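Local coordinates for protein putative alpha-galactosidase (Bacteroides fragilis, PDB 4NZJ) that probably hydrolyses terminal, non-reducing alpha-D-galactose residues from alpha-galactosides, at residues 114-119 / 167-172; 121-126 / 177-182; 173-178 / 213-218; 240-245 / 249-254. One frame throughout, in Å; residues are numbered along the deposited sequence.

Interaction 1: residues 114-119 / 167-172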
# COMPACT_ATOMS: atom_id res chain seq x y z
N LEU A 114 12.09 18.27 1.88
CA LEU A 114 11.01 17.93 2.80
C LEU A 114 11.25 18.65 4.13
O LEU A 114 12.39 18.84 4.54
CB LEU A 114 10.94 16.41 3.02
CG LEU A 114 9.75 15.91 3.84
CD1 LEU A 114 8.44 16.14 3.09
CD2 LEU A 114 9.91 14.44 4.17
N THR A 115 10.16 19.06 4.77
CA THR A 115 10.23 19.70 6.08
C THR A 115 9.06 19.22 6.92
O THR A 115 8.12 18.62 6.41
CB THR A 115 10.11 21.23 5.98
OG1 THR A 115 8.80 21.57 5.50
CG2 THR A 115 11.17 21.81 5.04
N GLU A 116 9.12 19.51 8.22
CA GLU A 116 8.01 19.21 9.13
C GLU A 116 6.71 19.78 8.59
O GLU A 116 5.71 19.06 8.50
CB GLU A 116 8.30 19.81 10.51
CG GLU A 116 7.14 19.71 11.50
CD GLU A 116 7.24 20.74 12.61
OE1 GLU A 116 7.92 20.48 13.62
OE2 GLU A 116 6.62 21.81 12.49
N GLU A 117 6.74 21.06 8.24
CA GLU A 117 5.55 21.76 7.75
C GLU A 117 4.92 21.03 6.57
O GLU A 117 3.69 20.87 6.50
CB GLU A 117 5.89 23.20 7.35
CG GLU A 117 4.76 23.96 6.66
CD GLU A 117 3.55 24.18 7.56
OE1 GLU A 117 3.73 24.17 8.80
OE2 GLU A 117 2.43 24.38 7.04
N LEU A 118 5.75 20.57 5.64
CA LEU A 118 5.25 19.93 4.43
C LEU A 118 4.69 18.52 4.69
O LEU A 118 3.74 18.10 4.03
CB LEU A 118 6.34 19.93 3.35
CG LEU A 118 6.72 21.34 2.90
CD1 LEU A 118 8.00 21.33 2.07
CD2 LEU A 118 5.59 22.02 2.13
N VAL A 119 5.27 17.78 5.63
CA VAL A 119 4.69 16.50 6.03
C VAL A 119 3.30 16.72 6.66
O VAL A 119 2.36 15.99 6.35
CB VAL A 119 5.58 15.75 7.04
CG1 VAL A 119 4.91 14.46 7.50
CG2 VAL A 119 6.93 15.42 6.42
N ILE A 167 11.73 14.46 14.71
CA ILE A 167 10.85 13.51 14.05
C ILE A 167 9.68 13.13 14.96
O ILE A 167 8.56 12.93 14.48
CB ILE A 167 11.62 12.23 13.64
CG1 ILE A 167 12.76 12.57 12.67
CG2 ILE A 167 10.68 11.20 13.02
CD1 ILE A 167 12.32 13.16 11.35
N LYS A 168 9.91 13.05 16.27
CA LYS A 168 8.83 12.66 17.18
C LYS A 168 7.62 13.59 17.10
O LYS A 168 6.48 13.13 17.18
CB LYS A 168 9.31 12.55 18.63
CG LYS A 168 8.29 11.86 19.52
CD LYS A 168 8.83 11.56 20.91
CE LYS A 168 7.85 10.72 21.71
NZ LYS A 168 6.49 11.33 21.79
N TYR A 169 7.86 14.89 16.91
CA TYR A 169 6.75 15.84 16.77
C TYR A 169 5.85 15.44 15.59
O TYR A 169 4.62 15.45 15.69
CB TYR A 169 7.26 17.27 16.58
CG TYR A 169 6.13 18.28 16.57
CD1 TYR A 169 5.46 18.59 15.39
CD2 TYR A 169 5.71 18.90 17.74
CE1 TYR A 169 4.41 19.49 15.38
CE2 TYR A 169 4.67 19.80 17.74
CZ TYR A 169 4.02 20.09 16.56
OH TYR A 169 2.98 21.00 16.56
N VAL A 170 6.48 15.10 14.47
CA VAL A 170 5.77 14.68 13.28
C VAL A 170 4.99 13.38 13.55
O VAL A 170 3.81 13.28 13.23
CB VAL A 170 6.75 14.48 12.09
CG1 VAL A 170 6.02 13.94 10.87
CG2 VAL A 170 7.45 15.80 11.77
N ALA A 171 5.66 12.41 14.16
CA ALA A 171 5.01 11.14 14.50
C ALA A 171 3.77 11.36 15.36
O ALA A 171 2.71 10.78 15.11
CB ALA A 171 5.99 10.21 15.21
N ASP A 172 3.90 12.22 16.37
CA ASP A 172 2.80 12.50 17.28
C ASP A 172 1.61 13.13 16.55
O ASP A 172 0.46 12.75 16.77
CB ASP A 172 3.25 13.42 18.41
CG ASP A 172 4.16 12.72 19.43
OD1 ASP A 172 4.29 11.49 19.40
OD2 ASP A 172 4.74 13.43 20.27
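The carboxylate of Glu116 and the ring of Tyr169 are the two flat groups that meet here, their planes 27° apart. OE1 of Glu116 approaches the ring obliquely, nearest CD1 of Tyr169 at 3.6 Å. The charge of the glutamate is answered by Arg165, which forms a salt bridge with OE2 and also makes a cation-pi contact with Tyr169. One arginine thus holds acid and ring together, and a tyrosine suits the place because its broad ring can serve both. With CG anti to the backbone N (chi1 172°) and an extended chain, Glu116 reaches across to the second helix; on the way its CG lies alongside CG2 of Val170, at 3.9 Å. The other branch of Val170, CG1, meets CG1 of Val119 at 3.6 Å, the two valines crossing at nearly a right angle. Small branched side chains fit where the helices are close, Glu116 and Val170 being 6.5 Å apart between CA atoms. Thr115 is the N-cap of the first helix, its OG1 accepting from Leu118 N at 3.2 Å. Helices 116-128 and 166-176 thus pack side by side in the helical layer that surrounds the parallel strands of a TIM barrel.

Interaction 2: residues 121-126 / 177-182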
# COMPACT_ATOMS: atom_id res chain seq x y z
N GLN A 121 1.24 19.27 6.26
CA GLN A 121 0.32 19.67 5.19
C GLN A 121 -0.18 18.46 4.40
O GLN A 121 -1.34 18.39 4.01
CB GLN A 121 0.99 20.64 4.23
CG GLN A 121 1.14 22.05 4.73
CD GLN A 121 1.75 22.97 3.70
OE1 GLN A 121 1.76 22.66 2.50
NE2 GLN A 121 2.27 24.10 4.15
N THR A 122 0.73 17.52 4.16
CA THR A 122 0.38 16.31 3.45
C THR A 122 -0.63 15.47 4.24
O THR A 122 -1.63 15.02 3.68
CB THR A 122 1.64 15.50 3.10
OG1 THR A 122 2.43 16.26 2.18
CG2 THR A 122 1.29 14.16 2.50
N ALA A 123 -0.37 15.27 5.53
CA ALA A 123 -1.32 14.58 6.42
C ALA A 123 -2.69 15.27 6.41
O ALA A 123 -3.72 14.61 6.28
CB ALA A 123 -0.77 14.52 7.84
N ASP A 124 -2.71 16.59 6.55
CA ASP A 124 -3.96 17.35 6.55
C ASP A 124 -4.75 17.13 5.26
O ASP A 124 -5.97 16.96 5.27
CB ASP A 124 -3.68 18.84 6.71
CG ASP A 124 -3.18 19.22 8.10
OD1 ASP A 124 -3.19 18.37 9.02
OD2 ASP A 124 -2.77 20.39 8.28
N ALA A 125 -4.03 17.12 4.13
CA ALA A 125 -4.67 16.94 2.83
C ALA A 125 -5.26 15.55 2.67
O ALA A 125 -6.32 15.38 2.07
CB ALA A 125 -3.68 17.23 1.71
N MSE A 126 -4.57 14.54 3.20
CA MSE A 126 -5.05 13.16 3.12
C MSE A 126 -6.31 12.97 3.94
O MSE A 126 -7.15 12.12 3.60
CB MSE A 126 -3.94 12.20 3.56
CG MSE A 126 -2.90 12.11 2.45
SE MSE A 126 -1.27 11.17 3.02
CE MSE A 126 -1.98 9.34 3.12
N ARG A 177 -3.98 11.58 14.37
CA ARG A 177 -4.90 11.56 13.24
C ARG A 177 -5.01 10.18 12.58
O ARG A 177 -5.65 10.03 11.53
CB ARG A 177 -4.45 12.62 12.23
CG ARG A 177 -4.67 14.03 12.75
CD ARG A 177 -3.78 15.06 12.08
NE ARG A 177 -4.04 16.38 12.64
CZ ARG A 177 -3.59 16.81 13.82
NH1 ARG A 177 -2.81 16.06 14.59
NH2 ARG A 177 -3.90 18.03 14.23
N GLY A 178 -4.42 9.17 13.21
CA GLY A 178 -4.54 7.80 12.75
C GLY A 178 -3.57 7.41 11.65
O GLY A 178 -3.70 6.34 11.06
N PHE A 179 -2.59 8.26 11.36
CA PHE A 179 -1.57 7.94 10.38
C PHE A 179 -0.38 7.27 11.03
O PHE A 179 -0.13 7.43 12.23
CB PHE A 179 -1.08 9.21 9.66
CG PHE A 179 -2.11 9.86 8.79
CD1 PHE A 179 -2.55 9.25 7.63
CD2 PHE A 179 -2.63 11.11 9.11
CE1 PHE A 179 -3.50 9.86 6.81
CE2 PHE A 179 -3.57 11.72 8.31
CZ PHE A 179 -4.00 11.10 7.15
N LYS A 180 0.35 6.53 10.20
CA LYS A 180 1.59 5.87 10.58
C LYS A 180 2.75 6.57 9.89
O LYS A 180 2.62 7.01 8.75
CB LYS A 180 1.54 4.40 10.16
CG LYS A 180 0.42 3.62 10.81
CD LYS A 180 0.93 2.33 11.42
CE LYS A 180 -0.18 1.56 12.09
NZ LYS A 180 -1.15 2.49 12.74
N LEU A 181 3.89 6.66 10.58
CA LEU A 181 5.06 7.35 10.07
C LEU A 181 6.12 6.38 9.56
O LEU A 181 6.57 5.50 10.29
CB LEU A 181 5.69 8.22 11.16
CG LEU A 181 6.98 8.93 10.74
CD1 LEU A 181 6.72 9.91 9.62
CD2 LEU A 181 7.62 9.63 11.92
N GLY A 182 6.54 6.58 8.32
CA GLY A 182 7.67 5.85 7.76
C GLY A 182 8.93 6.69 7.72
O GLY A 182 8.87 7.92 7.61
O HOH W 1 -5.61 17.87 10.31
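Asp124 and Arg177 face each other with opposite charges yet form no direct salt bridge: OD1 of Asp124 lies 4.2 Å from NE of Arg177, well out of the guanidinium plane. A water fills the link, donating to Asp124 OD1 at 2.8 Å and accepting from Arg177 NE in the plane of the guanidinium, at its edge. OD1 also bonds Tyr173 OH, and Arg177 has its strongest partner in the carbonyl of Tyr173, so both groups are held by one tyrosine as well as by the water. Beside this polar bridge the contact is apolar. The ring of Phe179 reaches the helix with CE2 4.0 Å from CB of Ala123, whose small side chain lets the ring come near the helix backbone, while CZ lies 3.8 Å from CB of Met126. Bent at chi3 (71°), the selenomethionine brings CE back to CE1 of Phe179; its SE is 5.3 Å from the ring centroid in an oblique Met-aromatic contact. Gly178, with positive phi, ends helix 166-176 in a Schellman motif and turns the chain toward strand 180-186. Phe179 thereby packs against helix 116-128, Leu174 of helix 166-176 and Ile139 of strand 138-140, where helical layer and barrel sheet meet.

Interaction 3: residues 173-178 / 213-218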
# COMPACT_ATOMS: atom_id res chain seq x y z
N TYR A 173 1.90 14.08 15.67
CA TYR A 173 0.87 14.74 14.86
C TYR A 173 0.13 13.71 14.01
O TYR A 173 -1.11 13.72 13.95
CB TYR A 173 1.50 15.82 13.98
CG TYR A 173 0.51 16.71 13.27
CD1 TYR A 173 -0.06 16.33 12.06
CD2 TYR A 173 0.17 17.96 13.79
CE1 TYR A 173 -0.96 17.16 11.40
CE2 TYR A 173 -0.72 18.79 13.14
CZ TYR A 173 -1.28 18.40 11.94
OH TYR A 173 -2.17 19.23 11.30
N LEU A 174 0.89 12.84 13.37
CA LEU A 174 0.32 11.78 12.53
C LEU A 174 -0.52 10.81 13.35
O LEU A 174 -1.65 10.50 12.98
CB LEU A 174 1.43 11.03 11.76
CG LEU A 174 1.81 11.60 10.39
CD1 LEU A 174 1.93 13.11 10.37
CD2 LEU A 174 3.10 10.95 9.89
N HIS A 175 0.02 10.33 14.46
CA HIS A 175 -0.69 9.33 15.28
C HIS A 175 -2.01 9.85 15.83
O HIS A 175 -2.99 9.11 15.89
CB HIS A 175 0.18 8.89 16.46
CG HIS A 175 1.39 8.12 16.06
ND1 HIS A 175 2.50 8.01 16.87
CD2 HIS A 175 1.69 7.43 14.93
CE1 HIS A 175 3.42 7.29 16.27
NE2 HIS A 175 2.96 6.92 15.09
N GLU A 176 -2.04 11.13 16.21
CA GLU A 176 -3.26 11.77 16.69
C GLU A 176 -4.37 11.73 15.64
O GLU A 176 -5.55 11.83 15.97
CB GLU A 176 -2.99 13.23 17.07
CG GLU A 176 -2.23 13.41 18.38
CD GLU A 176 -1.61 14.78 18.51
OE1 GLU A 176 -2.01 15.71 17.77
OE2 GLU A 176 -0.71 14.95 19.37
N ARG A 177 -3.98 11.58 14.37
CA ARG A 177 -4.90 11.56 13.24
C ARG A 177 -5.01 10.18 12.58
O ARG A 177 -5.65 10.03 11.53
CB ARG A 177 -4.45 12.62 12.23
CG ARG A 177 -4.67 14.03 12.75
CD ARG A 177 -3.78 15.06 12.08
NE ARG A 177 -4.04 16.38 12.64
CZ ARG A 177 -3.59 16.81 13.82
NH1 ARG A 177 -2.81 16.06 14.59
NH2 ARG A 177 -3.90 18.03 14.23
N GLY A 178 -4.42 9.17 13.21
CA GLY A 178 -4.54 7.80 12.75
C GLY A 178 -3.57 7.41 11.65
O GLY A 178 -3.70 6.34 11.06
N GLY A 213 8.65 7.13 17.49
CA GLY A 213 7.32 6.68 17.11
C GLY A 213 7.18 6.24 15.66
O GLY A 213 6.09 6.22 15.11
N VAL A 214 8.30 5.89 15.04
CA VAL A 214 8.31 5.39 13.67
C VAL A 214 7.54 4.06 13.58
O VAL A 214 7.64 3.21 14.47
CB VAL A 214 9.75 5.22 13.17
CG1 VAL A 214 9.82 4.41 11.87
CG2 VAL A 214 10.40 6.58 12.99
N ASP A 215 6.79 3.90 12.49
CA ASP A 215 5.94 2.74 12.26
C ASP A 215 6.37 1.89 11.05
O ASP A 215 5.87 0.79 10.86
CB ASP A 215 4.51 3.22 12.04
CG ASP A 215 4.00 4.05 13.20
OD1 ASP A 215 3.89 3.48 14.31
OD2 ASP A 215 3.73 5.26 13.01
N LEU A 216 7.30 2.41 10.26
CA LEU A 216 7.78 1.74 9.06
C LEU A 216 9.19 2.21 8.75
O LEU A 216 9.49 3.39 8.88
CB LEU A 216 6.84 2.02 7.88
CG LEU A 216 7.21 1.47 6.49
CD1 LEU A 216 5.96 1.23 5.65
CD2 LEU A 216 8.16 2.41 5.76
N LEU A 217 10.05 1.27 8.37
CA LEU A 217 11.39 1.57 7.88
C LEU A 217 11.54 1.05 6.46
O LEU A 217 11.36 -0.15 6.22
CB LEU A 217 12.45 0.92 8.75
CG LEU A 217 13.89 1.07 8.24
CD1 LEU A 217 14.29 2.54 8.22
CD2 LEU A 217 14.88 0.25 9.06
N LYS A 218 11.86 1.96 5.54
CA LYS A 218 12.32 1.60 4.21
C LYS A 218 13.84 1.51 4.27
O LYS A 218 14.51 2.48 4.64
CB LYS A 218 11.88 2.65 3.18
CG LYS A 218 12.44 2.41 1.79
CD LYS A 218 12.01 3.49 0.81
CE LYS A 218 12.88 3.48 -0.44
NZ LYS A 218 12.67 4.72 -1.24
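His175 reaches from the last turn of its helix to Gly213 and Asp215. From CB the side chain leaves with CG anti to the carbonyl carbon (chi1 -67°), which sends the imidazole across to the other segment. CD2 comes within 3.5 Å of Asp215 OD2, and CE1 lies 3.1 Å from the carbonyl O of Gly213, close to the ring plane. NE2, at the tip, donates to Asp215 OD2 over 2.8 Å; the N-H...O angle is 160°, and the oxygen lies in the ring plane and uses its syn lone pair. The ring and carboxylate planes stand 62° apart, so the acid meets the imidazole edge at a steep turn. OD2 also accepts from Leu181 N while OD1 forms a salt bridge with Arg247, so the buried carboxylate is shared by three partners and satisfied on both oxygens. Gly213, lacking a side chain, leaves room for the imidazole edge and readily adopts the positive phi of the Schellman motif that closes helix 202-212. The His-carboxylate hydrogen bond therefore ties the C-terminal end of helix 166-176 to the approach of strand 216-220, beside its neighbour in the sheet, strand 180-186.

Interaction 4: residues 240-245 / 249-254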
# COMPACT_ATOMS: atom_id res chain seq x y z
N ARG A 240 16.28 -7.95 12.99
CA ARG A 240 16.41 -8.28 14.41
C ARG A 240 16.38 -7.01 15.26
O ARG A 240 15.74 -6.98 16.31
CB ARG A 240 17.70 -9.07 14.66
CG ARG A 240 17.64 -10.49 14.11
CD ARG A 240 18.77 -11.35 14.63
NE ARG A 240 20.09 -10.89 14.17
CZ ARG A 240 20.66 -11.20 13.00
NH1 ARG A 240 20.02 -11.96 12.11
NH2 ARG A 240 21.87 -10.75 12.72
N ALA A 241 17.07 -5.97 14.80
CA ALA A 241 17.11 -4.71 15.53
C ALA A 241 15.71 -4.10 15.67
O ALA A 241 15.36 -3.60 16.74
CB ALA A 241 18.07 -3.74 14.85
N LEU A 242 14.92 -4.15 14.61
CA LEU A 242 13.55 -3.63 14.65
C LEU A 242 12.66 -4.41 15.61
O LEU A 242 11.87 -3.82 16.35
CB LEU A 242 12.91 -3.64 13.26
CG LEU A 242 13.52 -2.71 12.23
CD1 LEU A 242 12.84 -2.95 10.89
CD2 LEU A 242 13.40 -1.25 12.66
N ARG A 243 12.80 -5.73 15.61
CA ARG A 243 11.99 -6.60 16.47
C ARG A 243 12.41 -6.49 17.93
O ARG A 243 11.65 -6.86 18.83
CB ARG A 243 12.10 -8.07 16.03
CG ARG A 243 11.49 -8.37 14.68
CD ARG A 243 9.98 -8.18 14.67
NE ARG A 243 9.28 -8.97 15.69
CZ ARG A 243 8.99 -10.26 15.58
NH1 ARG A 243 9.35 -10.94 14.49
NH2 ARG A 243 8.35 -10.88 16.55
N ALA A 244 13.61 -5.98 18.18
CA ALA A 244 14.10 -5.79 19.54
C ALA A 244 13.54 -4.52 20.18
O ALA A 244 13.68 -4.33 21.39
CB ALA A 244 15.62 -5.78 19.57
N THR A 245 12.91 -3.65 19.39
CA THR A 245 12.31 -2.42 19.91
C THR A 245 10.93 -2.70 20.48
O THR A 245 10.42 -3.82 20.39
CB THR A 245 12.14 -1.34 18.82
OG1 THR A 245 11.05 -1.67 17.95
CG2 THR A 245 13.42 -1.15 18.01
N ILE A 249 7.15 -2.19 13.90
CA ILE A 249 7.71 -1.45 12.77
C ILE A 249 7.71 -2.30 11.50
O ILE A 249 8.37 -3.35 11.43
CB ILE A 249 9.13 -0.93 13.07
CG1 ILE A 249 9.11 -0.10 14.36
CG2 ILE A 249 9.64 -0.09 11.90
CD1 ILE A 249 10.45 0.50 14.75
N VAL A 250 6.96 -1.85 10.51
CA VAL A 250 6.93 -2.48 9.20
C VAL A 250 8.31 -2.33 8.55
O VAL A 250 8.91 -1.27 8.61
CB VAL A 250 5.85 -1.86 8.30
CG1 VAL A 250 5.99 -2.30 6.85
CG2 VAL A 250 4.47 -2.20 8.85
N TYR A 251 8.76 -3.40 7.91
CA TYR A 251 10.10 -3.47 7.35
C TYR A 251 10.00 -3.61 5.83
O TYR A 251 9.60 -4.66 5.32
CB TYR A 251 10.83 -4.65 7.98
CG TYR A 251 12.32 -4.75 7.73
CD1 TYR A 251 13.09 -3.64 7.34
CD2 TYR A 251 12.98 -5.96 7.94
CE1 TYR A 251 14.46 -3.77 7.14
CE2 TYR A 251 14.33 -6.08 7.74
CZ TYR A 251 15.07 -4.99 7.35
OH TYR A 251 16.43 -5.13 7.16
N SER A 252 10.34 -2.53 5.13
CA SER A 252 10.28 -2.46 3.67
C SER A 252 11.69 -2.64 3.11
O SER A 252 12.57 -1.82 3.34
CB SER A 252 9.67 -1.12 3.26
OG SER A 252 9.86 -0.84 1.88
N VAL A 253 11.89 -3.74 2.39
CA VAL A 253 13.19 -4.10 1.84
C VAL A 253 13.32 -3.50 0.44
O VAL A 253 12.43 -3.66 -0.40
CB VAL A 253 13.35 -5.63 1.81
CG1 VAL A 253 14.57 -6.08 1.02
CG2 VAL A 253 13.41 -6.15 3.24
N CYS A 254 14.42 -2.79 0.19
CA CYS A 254 14.63 -2.13 -1.09
C CYS A 254 16.04 -2.41 -1.63
O CYS A 254 16.97 -1.64 -1.37
CB CYS A 254 14.37 -0.63 -0.95
SG CYS A 254 14.57 0.29 -2.48
O HOH W 2 9.31 -3.97 14.87
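Ile249 opens the second segment and touches the end of the helix with two of its carbons. Its CG2 lies 4.0 Å from CD2 of Leu242, and its CD1 reaches both that same methyl and OG1 of Thr245, the latter at 3.9 Å. Because CG1 stands opposite the carbonyl carbon (chi1 -55°), both branches flank Leu242 CD2 and the longer one goes on to the threonine, a double reach for which a beta-branched isoleucine is well shaped. The backbone N of Ile249 donates to a water that in turn gives a weak bond to the carbonyl of Leu242. That carbonyl also accepts from Thr245 OG1 at 2.8 Å, in the carbonyl plane, and from Thr245 N; the short threonine hydroxyl can fold back on this carbonyl, three residues earlier. Val250 points to the other side, against Leu216 and Leu272. Tyr251 turns back to the helix and offers a face of its ring to Leu242: CD1 of Leu242 sits 3.5 Å above the plane of the Tyr251 ring, offset toward the rim, in a CH-pi contact, and is 3.6 Å from Tyr251 CD1. The phenol OH is held by the carbonyl of Tyr235, about two turns before Leu242 in the same helix. Leu242 lies against both Ile249 and Tyr251, and the contact closes the beta-alpha-beta unit of strand 216-220, helix 228-243 and strand 250-254, with strand 272-274 on the far side of strand 250-254.

In the fold
All four interactions lie in the catalytic TIM-barrel domain. Along the chain interactions 1 and 2 interleave, interaction 3 begins where interaction 2 ends, and interaction 4 comes last. Interactions 1 and 2 share helix 116-128, and their centres are about 10 Å apart; interactions 1 and 3 share helix 166-176, again about 10 Å apart by centres. Interactions 2 and 3, about 8 Å apart between centres, have Arg177 and Gly178 in common. Interaction 4, its centre about 14 Å from that of interaction 3, is connected to it by strands 216-220 and 250-254, neighbours in the parallel sheet. Interaction 1 joins helix to helix, whereas the others join helices to the strands of the barrel or the loops leading into them.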